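Side-chain contact in methionine gamma-lyase (Trichomonas vaginalis, PDB 1E5E), which belongs to the Cys/Met metabolism family of pyridoxal-phosphate-dependent enzymes and forms a four-chain assembly in this structure, with pockets that hold the bound PPJ group: residues 73-78 with 201-206. Residues are numbered along the deposited sequence; the frame is centred on the assembly and turned at random.
Sequences FLEKTE and DVVVHS. With PPJ (N-(hydroxy{3-hydroxy-2-methyl-5-[(phosphonooxy)methyl]pyridin-4-yl}methyl)norvaline), chain C.
His205 and Glu75 reach for each other from opposite directions, and the imidazole NE2 donates a hydrogen bond to Glu75 OE2 at 2.7 Å. The bond is moderately bent, 147° at the hydrogen. OE2 lies almost exactly in the plane of the imidazole, whereas NE2 meets the carboxylate on its anti side and somewhat out of its plane, the two planes being turned 41° apart. A bend at chi2 (-77°) curls the glutamate chain and brings its carboxylate to the ring edge. The Val203 side chain crosses that of Glu75 at a slant, and its CG1 methyl lies 3.7 Å from OE2. The contact illustrates how a helix end is tied to a sheet in the large domain of a fold-type I PLP enzyme. Helix 62-75 closes in a Schellman motif at Lys76, and strand 202-206 belongs to the seven-stranded mixed sheet. Both carboxylate oxygens are buried yet satisfied, since Asn185 also binds OE2 and Asn194 binds OE1; this network probably fixes the rotation of the carboxylate. One residue beyond His205, Ser206 turns to the ligand pocket, where its OG, swung opposite the backbone N, extends to OP1 of PPJ and donates to it at 2.7 Å.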
ATOM      1  N   PHE A  73      23.102   8.659  -7.682  1.00 18.66           N
ATOM      2  CA  PHE A  73      23.439  10.057  -7.974  1.00 18.00           C
ATOM      3  C   PHE A  73      23.866  10.776  -6.692  1.00 18.76           C
ATOM      4  O   PHE A  73      24.909  11.464  -6.698  1.00 17.50           O
ATOM      5  CB  PHE A  73      22.277  10.781  -8.664  1.00 18.56           C
ATOM      6  CG  PHE A  73      22.619  12.190  -9.044  1.00 18.04           C
ATOM      7  CD1 PHE A  73      22.540  13.211  -8.127  1.00 19.19           C
ATOM      8  CD2 PHE A  73      23.037  12.455 -10.332  1.00 19.78           C
ATOM      9  CE1 PHE A  73      22.946  14.498  -8.474  1.00 19.50           C
ATOM     10  CE2 PHE A  73      23.378  13.747 -10.711  1.00 21.21           C
ATOM     11  CZ  PHE A  73      23.341  14.766  -9.762  1.00 19.42           C
ATOM     12  N   LEU A  74      23.072  10.637  -5.616  1.00 15.62           N
ATOM     13  CA  LEU A  74      23.396  11.313  -4.367  1.00 15.33           C
ATOM     14  C   LEU A  74      24.724  10.876  -3.747  1.00 15.64           C
ATOM     15  O   LEU A  74      25.373  11.715  -3.115  1.00 13.32           O
ATOM     16  CB  LEU A  74      22.261  11.147  -3.336  1.00 14.05           C
ATOM     17  CG  LEU A  74      20.958  11.891  -3.776  1.00 18.55           C
ATOM     18  CD1 LEU A  74      19.783  11.473  -2.881  1.00 15.57           C
ATOM     19  CD2 LEU A  74      21.157  13.405  -3.684  1.00 15.91           C
ATOM     20  N   GLU A  75      25.166   9.631  -3.934  1.00 15.30           N
ATOM     21  CA  GLU A  75      26.424   9.153  -3.411  1.00 17.19           C
ATOM     22  C   GLU A  75      27.601   9.295  -4.373  1.00 18.29           C
ATOM     23  O   GLU A  75      28.736   8.901  -4.117  1.00 18.17           O
ATOM     24  CB  GLU A  75      26.274   7.682  -2.977  1.00 17.16           C
ATOM     25  CG  GLU A  75      25.470   7.586  -1.660  1.00 16.69           C
ATOM     26  CD  GLU A  75      26.313   7.966  -0.432  1.00 17.47           C
ATOM     27  OE1 GLU A  75      27.378   8.602  -0.609  1.00 16.65           O
ATOM     28  OE2 GLU A  75      25.925   7.698   0.721  1.00 15.73           O
ATOM     29  N   LYS A  76      27.342   9.748  -5.577  1.00 19.45           N
ATOM     30  CA  LYS A  76      28.244   9.885  -6.690  1.00 20.76           C
ATOM     31  C   LYS A  76      28.862   8.548  -7.063  1.00 20.19           C
ATOM     32  O   LYS A  76      30.074   8.476  -7.305  1.00 20.24           O
ATOM     33  CB  LYS A  76      29.305  10.957  -6.377  1.00 24.05           C
ATOM     34  CG  LYS A  76      28.746  12.359  -6.139  1.00 25.98           C
ATOM     35  CD  LYS A  76      29.910  13.300  -5.751  1.00 32.60           C
ATOM     36  CE  LYS A  76      29.484  14.744  -5.976  1.00 35.66           C
ATOM     37  NZ  LYS A  76      30.278  15.718  -5.145  1.00 40.23           N
ATOM     38  N   THR A  77      28.073   7.483  -7.105  1.00 18.12           N
ATOM     39  CA  THR A  77      28.597   6.165  -7.450  1.00 18.07           C
ATOM     40  C   THR A  77      28.064   5.782  -8.825  1.00 18.79           C
ATOM     41  O   THR A  77      27.031   6.363  -9.192  1.00 18.08           O
ATOM     42  CB  THR A  77      28.210   5.104  -6.420  1.00 18.15           C
ATOM     43  OG1 THR A  77      26.788   5.060  -6.311  1.00 18.67           O
ATOM     44  CG2 THR A  77      28.857   5.411  -5.061  1.00 20.10           C
ATOM     45  N   GLU A  78      28.659   4.847  -9.545  1.00 17.89           N
ATOM     46  CA  GLU A  78      28.052   4.513 -10.841  1.00 20.20           C
ATOM     47  C   GLU A  78      26.685   3.833 -10.657  1.00 20.56           C
ATOM     48  O   GLU A  78      25.848   3.889 -11.555  1.00 21.37           O
ATOM     49  CB  GLU A  78      28.943   3.490 -11.586  1.00 20.24           C
ATOM     50  CG  GLU A  78      30.302   4.156 -11.884  1.00 23.06           C
ATOM     51  CD  GLU A  78      31.281   3.233 -12.590  1.00 23.83           C
ATOM     52  OE1 GLU A  78      31.153   1.999 -12.617  1.00 22.44           O
ATOM     53  OE2 GLU A  78      32.261   3.788 -13.139  1.00 25.87           O
ATOM     54  N   ASP A 201      35.468   2.270  -1.751  1.00 16.55           N
ATOM     55  CA  ASP A 201      35.030   1.650  -3.011  1.00 17.03           C
ATOM     56  C   ASP A 201      33.514   1.403  -3.031  1.00 18.03           C
ATOM     57  O   ASP A 201      32.892   1.437  -4.089  1.00 17.15           O
ATOM     58  CB  ASP A 201      35.786   0.297  -3.058  1.00 16.52           C
ATOM     59  CG  ASP A 201      37.289   0.536  -3.158  1.00 19.05           C
ATOM     60  OD1 ASP A 201      37.652   1.144  -4.191  1.00 18.84           O
ATOM     61  OD2 ASP A 201      38.109   0.157  -2.291  1.00 17.76           O
ATOM     62  N   VAL A 202      32.982   0.926  -1.909  1.00 16.50           N
ATOM     63  CA  VAL A 202      31.604   0.528  -1.747  1.00 17.90           C
ATOM     64  C   VAL A 202      31.013   1.233  -0.521  1.00 18.43           C
ATOM     65  O   VAL A 202      31.644   1.320   0.531  1.00 18.39           O
ATOM     66  CB  VAL A 202      31.428  -0.995  -1.505  1.00 17.52           C
ATOM     67  CG1 VAL A 202      29.964  -1.381  -1.622  1.00 16.91           C
ATOM     68  CG2 VAL A 202      32.236  -1.869  -2.453  1.00 17.54           C
ATOM     69  N   VAL A 203      29.804   1.767  -0.668  1.00 18.59           N
ATOM     70  CA  VAL A 203      29.109   2.458   0.412  1.00 17.34           C
ATOM     71  C   VAL A 203      27.798   1.733   0.661  1.00 16.61           C
ATOM     72  O   VAL A 203      27.032   1.459  -0.281  1.00 15.00           O
ATOM     73  CB  VAL A 203      28.813   3.944   0.065  1.00 18.34           C
ATOM     74  CG1 VAL A 203      28.005   4.623   1.187  1.00 16.18           C
ATOM     75  CG2 VAL A 203      30.105   4.717  -0.219  1.00 15.16           C
ATOM     76  N   VAL A 204      27.542   1.329   1.910  1.00 16.78           N
ATOM     77  CA  VAL A 204      26.265   0.668   2.204  1.00 15.04           C
ATOM     78  C   VAL A 204      25.460   1.548   3.160  1.00 17.20           C
ATOM     79  O   VAL A 204      26.027   2.439   3.821  1.00 15.78           O
ATOM     80  CB  VAL A 204      26.488  -0.714   2.819  1.00 17.50           C
ATOM     81  CG1 VAL A 204      27.223  -1.641   1.840  1.00 15.74           C
ATOM     82  CG2 VAL A 204      27.340  -0.644   4.107  1.00 16.21           C
ATOM     83  N   HIS A 205      24.145   1.313   3.218  1.00 14.12           N
ATOM     84  CA  HIS A 205      23.235   1.978   4.104  1.00 14.57           C
ATOM     85  C   HIS A 205      22.095   1.043   4.560  1.00 14.90           C
ATOM     86  O   HIS A 205      21.582   0.247   3.785  1.00 14.22           O
ATOM     87  CB  HIS A 205      22.411   3.114   3.463  1.00 15.18           C
ATOM     88  CG  HIS A 205      23.186   4.303   2.986  1.00 16.63           C
ATOM     89  ND1 HIS A 205      23.408   5.403   3.791  1.00 16.74           N
ATOM     90  CD2 HIS A 205      23.786   4.565   1.811  1.00 15.28           C
ATOM     91  CE1 HIS A 205      24.109   6.290   3.111  1.00 17.53           C
ATOM     92  NE2 HIS A 205      24.366   5.797   1.907  1.00 16.19           N
ATOM     93  N   SER A 206      21.657   1.309   5.770  1.00 14.93           N
ATOM     94  CA  SER A 206      20.405   0.810   6.284  1.00 13.75           C
ATOM     95  C   SER A 206      19.489   1.988   5.879  1.00 15.29           C
ATOM     96  O   SER A 206      19.467   3.042   6.518  1.00 14.96           O
ATOM     97  CB  SER A 206      20.330   0.652   7.786  1.00 13.83           C
ATOM     98  OG  SER A 206      18.966   0.418   8.187  1.00 14.16           O
TER
HETATM   99  N1  PPJ C 405      24.070  -0.476   9.572  1.00 20.73           N
HETATM  100  C2  PPJ C 405      23.909   0.409  10.577  1.00 20.37           C
HETATM  101  C6  PPJ C 405      23.266  -1.572   9.470  1.00 21.63           C
HETATM  102  C2A PPJ C 405      24.890   1.302  11.039  1.00 18.06           C
HETATM  103  C3  PPJ C 405      22.764   0.227  11.380  1.00 20.07           C
HETATM  104  O3  PPJ C 405      22.702   1.006  12.427  1.00 18.32           O
HETATM  105  C4  PPJ C 405      21.818  -0.777  11.148  1.00 20.86           C
HETATM  106  C4A PPJ C 405      20.702  -0.872  12.032  1.00 22.62           C
HETATM  107  C5  PPJ C 405      22.085  -1.767  10.203  1.00 21.06           C
HETATM  108  N   PPJ C 405      20.714  -0.424  13.302  1.00 21.88           N
HETATM  109  C5A PPJ C 405      21.132  -2.739   9.756  1.00 19.42           C
HETATM  110  OP4 PPJ C 405      20.247  -2.156   9.016  1.00 19.64           O
HETATM  111  P   PPJ C 405      18.831  -2.885   9.055  1.00 17.93           P
HETATM  112  OP1 PPJ C 405      17.937  -2.080   8.009  1.00 18.71           O
HETATM  113  OP2 PPJ C 405      18.257  -2.807  10.502  1.00 18.37           O
HETATM  114  OP3 PPJ C 405      18.939  -4.409   8.608  1.00 18.41           O
HETATM  115  CA  PPJ C 405      19.635  -0.420  14.136  1.00 22.87           C
HETATM  116  CB  PPJ C 405      18.745  -1.583  14.262  1.00 22.76           C
HETATM  117  C   PPJ C 405      19.906   0.169  15.408  1.00 21.53           C
HETATM  118  CG  PPJ C 405      19.186  -2.861  14.877  1.00 24.27           C
HETATM  119  CD  PPJ C 405      18.668  -2.930  16.235  1.00 23.92           C
HETATM  120  O   PPJ C 405      21.110   0.547  15.644  1.00 21.82           O
HETATM  121  OXT PPJ C 405      18.963   0.748  16.103  1.00 23.08           O